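Local atomic coordinates of glucokinase (Streptomyces griseus, PDB entry 3VGL), a protein that probably catalyses the ATP-dependent phosphorylation of D-glucose to glucose 6-phosphate, as a zinc-containing glucokinase of the ROK family. Residues A[78-83]-A[174-179]; A[65-70]-A[152-157]; A[108-113]-A[125-130]. One frame throughout, in Å; residues are numbered along the deposited sequence.

Interaction 1 of 3, residues A[78-83]-A[174-179]. With ZN (zinc ion), chain B; BGC (beta-D-glucopyranose), chain D.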
# COMPACT_ATOMS: atom_id res chain seq x y z
N ALA A 78 -12.08 -14.04 19.15
CA ALA A 78 -10.74 -13.51 19.52
C ALA A 78 -9.67 -13.89 18.50
O ALA A 78 -9.60 -15.04 18.09
CB ALA A 78 -10.32 -13.98 20.89
N PRO A 79 -8.84 -12.91 18.06
CA PRO A 79 -7.84 -13.25 17.04
C PRO A 79 -6.63 -14.02 17.56
O PRO A 79 -6.00 -14.75 16.77
CB PRO A 79 -7.39 -11.87 16.50
CG PRO A 79 -7.77 -10.93 17.49
CD PRO A 79 -8.96 -11.46 18.26
N ASN A 80 -6.28 -13.86 18.84
CA ASN A 80 -5.04 -14.40 19.35
C ASN A 80 -5.25 -15.40 20.50
O ASN A 80 -4.30 -15.84 21.12
CB ASN A 80 -4.10 -13.26 19.77
CG ASN A 80 -3.81 -12.31 18.62
OD1 ASN A 80 -3.43 -12.74 17.54
ND2 ASN A 80 -4.01 -11.01 18.86
N ILE A 81 -6.51 -15.74 20.75
CA ILE A 81 -6.90 -16.71 21.77
C ILE A 81 -8.01 -17.56 21.12
O ILE A 81 -8.81 -17.04 20.36
CB ILE A 81 -7.44 -16.00 23.05
CG1 ILE A 81 -6.33 -15.21 23.75
CG2 ILE A 81 -8.06 -17.02 24.05
CD1 ILE A 81 -6.83 -14.27 24.78
N ASP A 82 -8.10 -18.84 21.47
CA ASP A 82 -9.11 -19.70 20.85
C ASP A 82 -10.49 -19.59 21.53
O ASP A 82 -10.95 -20.49 22.26
CB ASP A 82 -8.61 -21.15 20.78
CG ASP A 82 -9.49 -22.04 19.91
OD1 ASP A 82 -10.17 -21.54 18.97
OD2 ASP A 82 -9.48 -23.26 20.16
N TRP A 83 -11.14 -18.46 21.27
CA TRP A 83 -12.48 -18.18 21.77
C TRP A 83 -13.41 -17.94 20.58
O TRP A 83 -13.14 -17.07 19.75
CB TRP A 83 -12.47 -16.93 22.65
CG TRP A 83 -12.03 -17.07 24.10
CD1 TRP A 83 -12.20 -18.15 24.93
CD2 TRP A 83 -11.40 -16.05 24.91
NE1 TRP A 83 -11.72 -17.87 26.20
CE2 TRP A 83 -11.22 -16.59 26.21
CE3 TRP A 83 -10.96 -14.75 24.65
CZ2 TRP A 83 -10.61 -15.86 27.25
CZ3 TRP A 83 -10.38 -14.01 25.70
CH2 TRP A 83 -10.21 -14.57 26.97
N CYS A 174 -4.27 -5.34 9.03
CA CYS A 174 -4.75 -4.77 10.30
C CYS A 174 -3.69 -3.99 11.07
O CYS A 174 -2.49 -4.37 11.14
CB CYS A 174 -5.22 -5.92 11.17
SG CYS A 174 -6.60 -6.83 10.50
N TRP A 175 -4.13 -2.88 11.67
CA TRP A 175 -3.24 -2.05 12.47
C TRP A 175 -2.40 -2.86 13.47
O TRP A 175 -1.21 -2.61 13.64
CB TRP A 175 -4.06 -0.95 13.17
CG TRP A 175 -3.24 0.14 13.81
CD1 TRP A 175 -1.94 0.51 13.51
CD2 TRP A 175 -3.72 1.08 14.77
NE1 TRP A 175 -1.57 1.59 14.30
CE2 TRP A 175 -2.65 1.96 15.06
CE3 TRP A 175 -4.95 1.24 15.42
CZ2 TRP A 175 -2.78 3.00 16.00
CZ3 TRP A 175 -5.08 2.29 16.34
CH2 TRP A 175 -3.99 3.14 16.62
N GLU A 176 -2.99 -3.85 14.11
CA GLU A 176 -2.25 -4.57 15.14
C GLU A 176 -1.05 -5.34 14.61
O GLU A 176 -0.11 -5.61 15.36
CB GLU A 176 -3.17 -5.44 15.99
CG GLU A 176 -3.39 -6.82 15.54
CD GLU A 176 -4.04 -7.68 16.66
OE1 GLU A 176 -4.75 -7.13 17.51
OE2 GLU A 176 -3.82 -8.92 16.66
N GLN A 177 -1.04 -5.67 13.31
CA GLN A 177 0.15 -6.33 12.74
C GLN A 177 1.34 -5.39 12.59
O GLN A 177 2.46 -5.86 12.42
CB GLN A 177 -0.19 -6.98 11.38
CG GLN A 177 -1.23 -8.09 11.51
CD GLN A 177 -0.80 -9.14 12.49
OE1 GLN A 177 0.39 -9.57 12.50
NE2 GLN A 177 -1.71 -9.55 13.36
N TYR A 178 1.06 -4.07 12.70
CA TYR A 178 2.09 -3.02 12.54
C TYR A 178 2.41 -2.31 13.84
O TYR A 178 3.50 -1.77 14.00
CB TYR A 178 1.67 -2.01 11.46
CG TYR A 178 1.43 -2.69 10.13
CD1 TYR A 178 2.50 -2.93 9.27
CD2 TYR A 178 0.17 -3.20 9.80
CE1 TYR A 178 2.31 -3.60 8.05
CE2 TYR A 178 -0.04 -3.86 8.59
CZ TYR A 178 1.04 -4.07 7.75
OH TYR A 178 0.91 -4.74 6.54
N ALA A 179 1.44 -2.30 14.75
CA ALA A 179 1.66 -1.65 16.05
C ALA A 179 1.13 -2.56 17.15
O ALA A 179 -0.10 -2.71 17.33
CB ALA A 179 0.95 -0.29 16.10
ZN ZN B . -7.02 -8.26 12.23
C2 BGC D . -8.40 -8.18 20.03
C3 BGC D . -8.99 -7.15 20.99
C4 BGC D . -8.10 -6.94 22.21
C5 BGC D . -6.69 -6.65 21.72
C6 BGC D . -5.70 -6.46 22.87
C1 BGC D . -6.98 -7.75 19.68
O1 BGC D . -6.35 -8.71 18.88
O2 BGC D . -9.19 -8.14 18.82
O3 BGC D . -10.26 -7.54 21.41
O4 BGC D . -8.56 -5.82 22.95
O5 BGC D . -6.21 -7.69 20.88
O6 BGC D . -5.64 -7.62 23.68
O HOH W 1 -3.37 -11.32 15.25
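Asn80 and Glu176 approach from opposite directions and meet beside O1, the anomeric hydroxyl of the sugar. The Glu176 side chain leaves CB toward 78-83 and runs on extended past CG (chi2 166°), which carries its carboxylate across to the loop. CD comes within 3.4 Å of glucose O1. Of its two oxygens, OE1 accepts the hydrogen bond from glucose O1 at 2.6 Å and a second one from the backbone N of Leu134. OE2 takes the amide of Asn80: ND2 donates to it over 3.0 Å, almost straight at 171°, on the syn side. Amide and carboxylate are nearly coplanar, 18° apart. A water donates to Asn80 OD1 and to Glu176 OE2, though it has other acceptors nearby and may share these bonds. A glutamate suits this place because one oxygen can bind the sugar while the other is held by Asn80, an amide that can donate and accept at once. Pro79, a rigid ring, brings CG to 3.0 Å from glucose O1. Two residues before Glu176, Cys174 SG binds zinc at 2.3 Å, alongside His157, Cys167 and Cys169. The contact thus joins the loop between strand 75-77 and helix 88-96 to the loop leading into helix 181-194, with strand 134-140 contributing Leu134, whose backbone N bonds to OE1.

Interaction 2 of 3, residues A[65-70]-A[152-157]. With ZN (zinc ion), chain B; BGC (beta-D-glucopyranose), chain D.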
# COMPACT_ATOMS: atom_id res chain seq x y z
N ALA A 65 -9.26 -10.38 26.12
CA ALA A 65 -8.71 -9.95 24.83
C ALA A 65 -9.50 -10.53 23.63
O ALA A 65 -9.01 -11.37 22.88
CB ALA A 65 -7.25 -10.34 24.75
N GLY A 66 -10.71 -10.05 23.46
CA GLY A 66 -11.49 -10.42 22.28
C GLY A 66 -12.72 -9.56 22.15
O GLY A 66 -12.96 -8.67 22.96
N TYR A 67 -13.50 -9.87 21.10
CA TYR A 67 -14.76 -9.19 20.82
C TYR A 67 -15.77 -9.70 21.85
O TYR A 67 -16.12 -10.88 21.84
CB TYR A 67 -15.25 -9.59 19.41
CG TYR A 67 -14.56 -8.89 18.23
CD1 TYR A 67 -13.17 -8.93 18.08
CD2 TYR A 67 -15.30 -8.21 17.26
CE1 TYR A 67 -12.56 -8.32 16.98
CE2 TYR A 67 -14.69 -7.59 16.15
CZ TYR A 67 -13.31 -7.63 16.05
OH TYR A 67 -12.67 -7.01 14.99
N VAL A 68 -16.20 -8.81 22.75
CA VAL A 68 -17.17 -9.14 23.80
C VAL A 68 -18.54 -8.57 23.45
O VAL A 68 -18.64 -7.43 22.96
CB VAL A 68 -16.68 -8.59 25.15
CG1 VAL A 68 -17.74 -8.81 26.26
CG2 VAL A 68 -15.36 -9.26 25.52
N ASP A 69 -19.58 -9.35 23.72
CA ASP A 69 -20.96 -8.96 23.37
C ASP A 69 -21.55 -7.82 24.22
O ASP A 69 -20.97 -7.45 25.24
CB ASP A 69 -21.86 -10.19 23.40
CG ASP A 69 -22.21 -10.63 24.81
OD1 ASP A 69 -21.33 -10.61 25.71
OD2 ASP A 69 -23.38 -10.98 25.01
N ASP A 70 -22.69 -7.28 23.80
CA ASP A 70 -23.30 -6.12 24.49
C ASP A 70 -23.84 -6.47 25.88
O ASP A 70 -24.02 -5.58 26.73
CB ASP A 70 -24.41 -5.51 23.63
CG ASP A 70 -25.49 -6.52 23.26
OD1 ASP A 70 -25.16 -7.54 22.61
OD2 ASP A 70 -26.66 -6.30 23.64
N ALA A 152 -17.54 -2.30 19.63
CA ALA A 152 -16.82 -1.07 19.29
C ALA A 152 -15.37 -1.14 19.77
O ALA A 152 -15.00 -2.01 20.60
CB ALA A 152 -17.51 0.17 19.86
N ALA A 153 -14.56 -0.23 19.25
CA ALA A 153 -13.18 -0.03 19.74
C ALA A 153 -12.28 -1.23 19.44
O ALA A 153 -11.31 -1.49 20.16
CB ALA A 153 -13.16 0.33 21.23
N GLU A 154 -12.57 -1.92 18.35
CA GLU A 154 -11.66 -2.96 17.86
C GLU A 154 -10.65 -2.34 16.89
O GLU A 154 -10.55 -2.72 15.71
CB GLU A 154 -12.47 -4.10 17.25
CG GLU A 154 -13.02 -5.04 18.35
CD GLU A 154 -11.89 -5.66 19.13
OE1 GLU A 154 -10.89 -6.05 18.48
OE2 GLU A 154 -12.03 -5.75 20.38
N PHE A 155 -9.89 -1.38 17.43
CA PHE A 155 -9.00 -0.59 16.59
C PHE A 155 -7.89 -1.43 15.94
O PHE A 155 -7.34 -1.07 14.88
CB PHE A 155 -8.26 0.47 17.44
CG PHE A 155 -9.16 1.44 18.17
CD1 PHE A 155 -10.46 1.71 17.75
CD2 PHE A 155 -8.63 2.15 19.24
CE1 PHE A 155 -11.25 2.66 18.45
CE2 PHE A 155 -9.39 3.07 19.94
CZ PHE A 155 -10.70 3.33 19.55
N GLY A 156 -7.57 -2.56 16.58
CA GLY A 156 -6.49 -3.42 16.08
C GLY A 156 -6.75 -3.99 14.71
O GLY A 156 -5.83 -4.41 14.03
N HIS A 157 -8.03 -3.98 14.28
CA HIS A 157 -8.39 -4.58 13.00
C HIS A 157 -8.88 -3.59 11.97
O HIS A 157 -9.44 -3.95 10.94
CB HIS A 157 -9.36 -5.76 13.23
CG HIS A 157 -8.85 -6.68 14.28
ND1 HIS A 157 -7.78 -7.52 14.05
CD2 HIS A 157 -9.14 -6.76 15.61
CE1 HIS A 157 -7.47 -8.13 15.19
NE2 HIS A 157 -8.28 -7.68 16.15
ZN ZN B . -7.02 -8.26 12.23
C2 BGC D . -8.40 -8.18 20.03
C3 BGC D . -8.99 -7.15 20.99
C4 BGC D . -8.10 -6.94 22.21
C5 BGC D . -6.69 -6.65 21.72
C6 BGC D . -5.70 -6.46 22.87
C1 BGC D . -6.98 -7.75 19.68
O1 BGC D . -6.35 -8.71 18.88
O2 BGC D . -9.19 -8.14 18.82
O3 BGC D . -10.26 -7.54 21.41
O4 BGC D . -8.56 -5.82 22.95
O5 BGC D . -6.21 -7.69 20.88
O6 BGC D . -5.64 -7.62 23.68
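Tyr67 lays one face of its ring over the aliphatic part of Glu154, and this CH-pi contact is the main apolar link between 65-70 and 152-157. Glu154 CG sits 3.6 Å from the ring centroid and 15° off the normal, displaced somewhat toward the rim. The bend at chi2 (-61°) brings the carboxylate round to the sugar while OE1 stays close to the ring, 3.2 Å from Tyr67 CE1; the carboxylate and ring planes remain 31° apart. The van der Waals contacts extend from there: His157 CD2 lies at the edge of the tyrosine, 3.6 Å from its OH. A broad, flat tyrosine fits here because it can cover the methylenes of Glu154 and still reach the histidine.

No hydrogen bond passes directly between the two segments; the polar bonds go to glucose. Glu154 receives two hydroxyls, glucose O2 on OE1 and glucose O3 on OE2, each at 2.7 Å, a bidentate grip that fixes how the carboxylate is turned. His157 NE2 donates to the same O2 at 2.9 Å, so O2 donates a hydrogen bond to the glutamate and accepts one from the histidine. Gly66 CA comes within 3.3 Å of glucose O3.

Metal binding accounts for the other side of the imidazole. His157 ND1 coordinates zinc at 2.1 Å, with Cys167, Cys169 and Cys174 completing the site, and this probably favours a proton on NE2, the nitrogen that donates to the sugar. Ile282 of a neighbouring subunit packs on both Tyr67 and His157. Glu154-Phe155-Gly156-His157 matches the E-X-G-H signature of ROK kinases, in which the glutamate and histidine meet the sugar and the histidine also joins the zinc site.

Interaction 3 of 3, residues A[108-113]-A[125-130]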
# COMPACT_ATOMS: atom_id res chain seq x y z
N ALA A 108 -11.74 -2.17 29.31
CA ALA A 108 -11.50 -2.13 30.76
C ALA A 108 -10.30 -1.22 31.08
O ALA A 108 -10.36 -0.40 32.02
CB ALA A 108 -11.31 -3.54 31.30
N ALA A 109 -9.23 -1.31 30.29
CA ALA A 109 -8.07 -0.43 30.48
C ALA A 109 -8.46 1.05 30.34
O ALA A 109 -8.02 1.88 31.14
CB ALA A 109 -6.95 -0.78 29.48
N ALA A 110 -9.27 1.38 29.32
CA ALA A 110 -9.75 2.75 29.13
C ALA A 110 -10.49 3.23 30.38
O ALA A 110 -10.24 4.35 30.89
CB ALA A 110 -10.66 2.83 27.91
N TRP A 111 -11.40 2.39 30.86
CA TRP A 111 -12.16 2.71 32.06
C TRP A 111 -11.23 2.91 33.28
O TRP A 111 -11.39 3.89 34.04
CB TRP A 111 -13.23 1.64 32.31
CG TRP A 111 -14.10 1.98 33.48
CD1 TRP A 111 -14.08 1.41 34.72
CD2 TRP A 111 -15.10 3.02 33.53
NE1 TRP A 111 -15.01 2.02 35.54
CE2 TRP A 111 -15.65 3.00 34.84
CE3 TRP A 111 -15.58 3.96 32.60
CZ2 TRP A 111 -16.67 3.89 35.23
CZ3 TRP A 111 -16.58 4.84 32.99
CH2 TRP A 111 -17.12 4.79 34.30
N GLY A 112 -10.26 2.01 33.47
CA GLY A 112 -9.31 2.13 34.60
C GLY A 112 -8.55 3.44 34.54
O GLY A 112 -8.39 4.12 35.55
N GLU A 113 -8.09 3.82 33.36
CA GLU A 113 -7.35 5.08 33.20
C GLU A 113 -8.24 6.30 33.35
O GLU A 113 -7.81 7.33 33.88
CB GLU A 113 -6.62 5.10 31.85
CG GLU A 113 -5.42 4.14 31.83
CD GLU A 113 -4.32 4.57 32.80
OE1 GLU A 113 -3.99 5.78 32.85
OE2 GLU A 113 -3.74 3.69 33.47
N VAL A 125 -11.89 10.61 25.95
CA VAL A 125 -10.53 10.09 25.78
C VAL A 125 -10.56 8.80 24.99
O VAL A 125 -11.55 8.07 25.02
CB VAL A 125 -9.75 9.86 27.12
CG1 VAL A 125 -9.57 11.16 27.88
CG2 VAL A 125 -10.41 8.80 27.99
N ILE A 126 -9.45 8.52 24.32
CA ILE A 126 -9.31 7.27 23.57
C ILE A 126 -8.08 6.54 24.06
O ILE A 126 -7.00 7.12 24.13
CB ILE A 126 -9.20 7.57 22.05
CG1 ILE A 126 -10.47 8.24 21.50
CG2 ILE A 126 -8.89 6.29 21.26
CD1 ILE A 126 -11.77 7.38 21.56
N CYS A 127 -8.25 5.25 24.35
CA CYS A 127 -7.16 4.37 24.78
C CYS A 127 -6.80 3.38 23.68
O CYS A 127 -7.68 2.84 22.98
CB CYS A 127 -7.58 3.60 26.02
SG CYS A 127 -6.37 2.44 26.67
N ILE A 128 -5.49 3.17 23.51
CA ILE A 128 -4.99 2.03 22.73
C ILE A 128 -4.09 1.23 23.64
O ILE A 128 -3.36 1.81 24.46
CB ILE A 128 -4.24 2.40 21.42
CG1 ILE A 128 -2.90 3.10 21.68
CG2 ILE A 128 -5.12 3.25 20.53
CD1 ILE A 128 -1.99 3.13 20.42
N THR A 129 -4.15 -0.09 23.52
CA THR A 129 -3.21 -0.92 24.27
C THR A 129 -2.32 -1.65 23.28
O THR A 129 -2.79 -2.14 22.24
CB THR A 129 -3.89 -1.91 25.22
OG1 THR A 129 -4.73 -2.81 24.48
CG2 THR A 129 -4.74 -1.15 26.28
N LEU A 130 -1.02 -1.69 23.59
CA LEU A 130 -0.03 -2.35 22.75
C LEU A 130 0.50 -3.56 23.49
O LEU A 130 1.19 -3.41 24.49
CB LEU A 130 1.11 -1.38 22.44
CG LEU A 130 0.74 -0.11 21.67
CD1 LEU A 130 1.94 0.81 21.57
CD2 LEU A 130 0.19 -0.46 20.27
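Helix 108-113 runs across strand 125-130 with their N-to-C directions at 126° and the axes approaching to 8.1 Å; the CA atoms come nearest at Ala110 and Cys127, 5.3 Å apart. This is a helix covering one face of a mixed sheet, in a protein of the actin-like ATPase clan, whose members are built from two related alpha/beta lobes. Helix 105-116 follows strand 100-104, an outer strand of one sheet, and lies on strand 125-130, which is central in the other.

Small residues allow the close approach. The CB atoms of Ala110 and Cys127 touch at 3.7 Å, so a single methyl from the helix meets the methylene of the strand. Cys127 SG points away from its own backbone N (chi1 179°), bringing the sulfur alongside the helix, 4.3 Å from Ala109 CB. The sulfur is compact and apolar enough for this buried interface, which has no hydrogen bond between the segments.

On the strand, Cys127 and Thr129 face the helix, whereas Ile126 points to the other side of the sheet, where helix 227-251 and Phe155 cover it. Ala108 and Ala109 also touch helix 301-311, and Glu113 holds backbone N-H groups of Ala118, Gln296 and Leu297 with its carboxylate. Thr129 combines two roles that suit a beta-branched residue: OG1 weakly accepts from Gly135 N, while its methyl carbon CG2 rests 3.9 Å from Ala109 CB.

Interactions 1 and 2 border the same glucose and the same zinc, their centres about 10 Å apart. Their segments alternate along the chain (65-70, 78-83, 152-157, 174-179), so both join the region between strands 57-64 and 100-104 of the first sheet to the loop between strand 143-144 and helix 181-194, and they touch through a probable backbone hydrogen bond from Glu176 N to Gly156 O. Interaction 3 is nested inside both loops, its centre about 13 Å from that of interaction 2 and 17 Å from that of interaction 1. Phe155 and Trp175 pack on strand 125-130, linking these loops to the second sheet. The sugar site is thus assembled between the two sheets from sequence-distant segments.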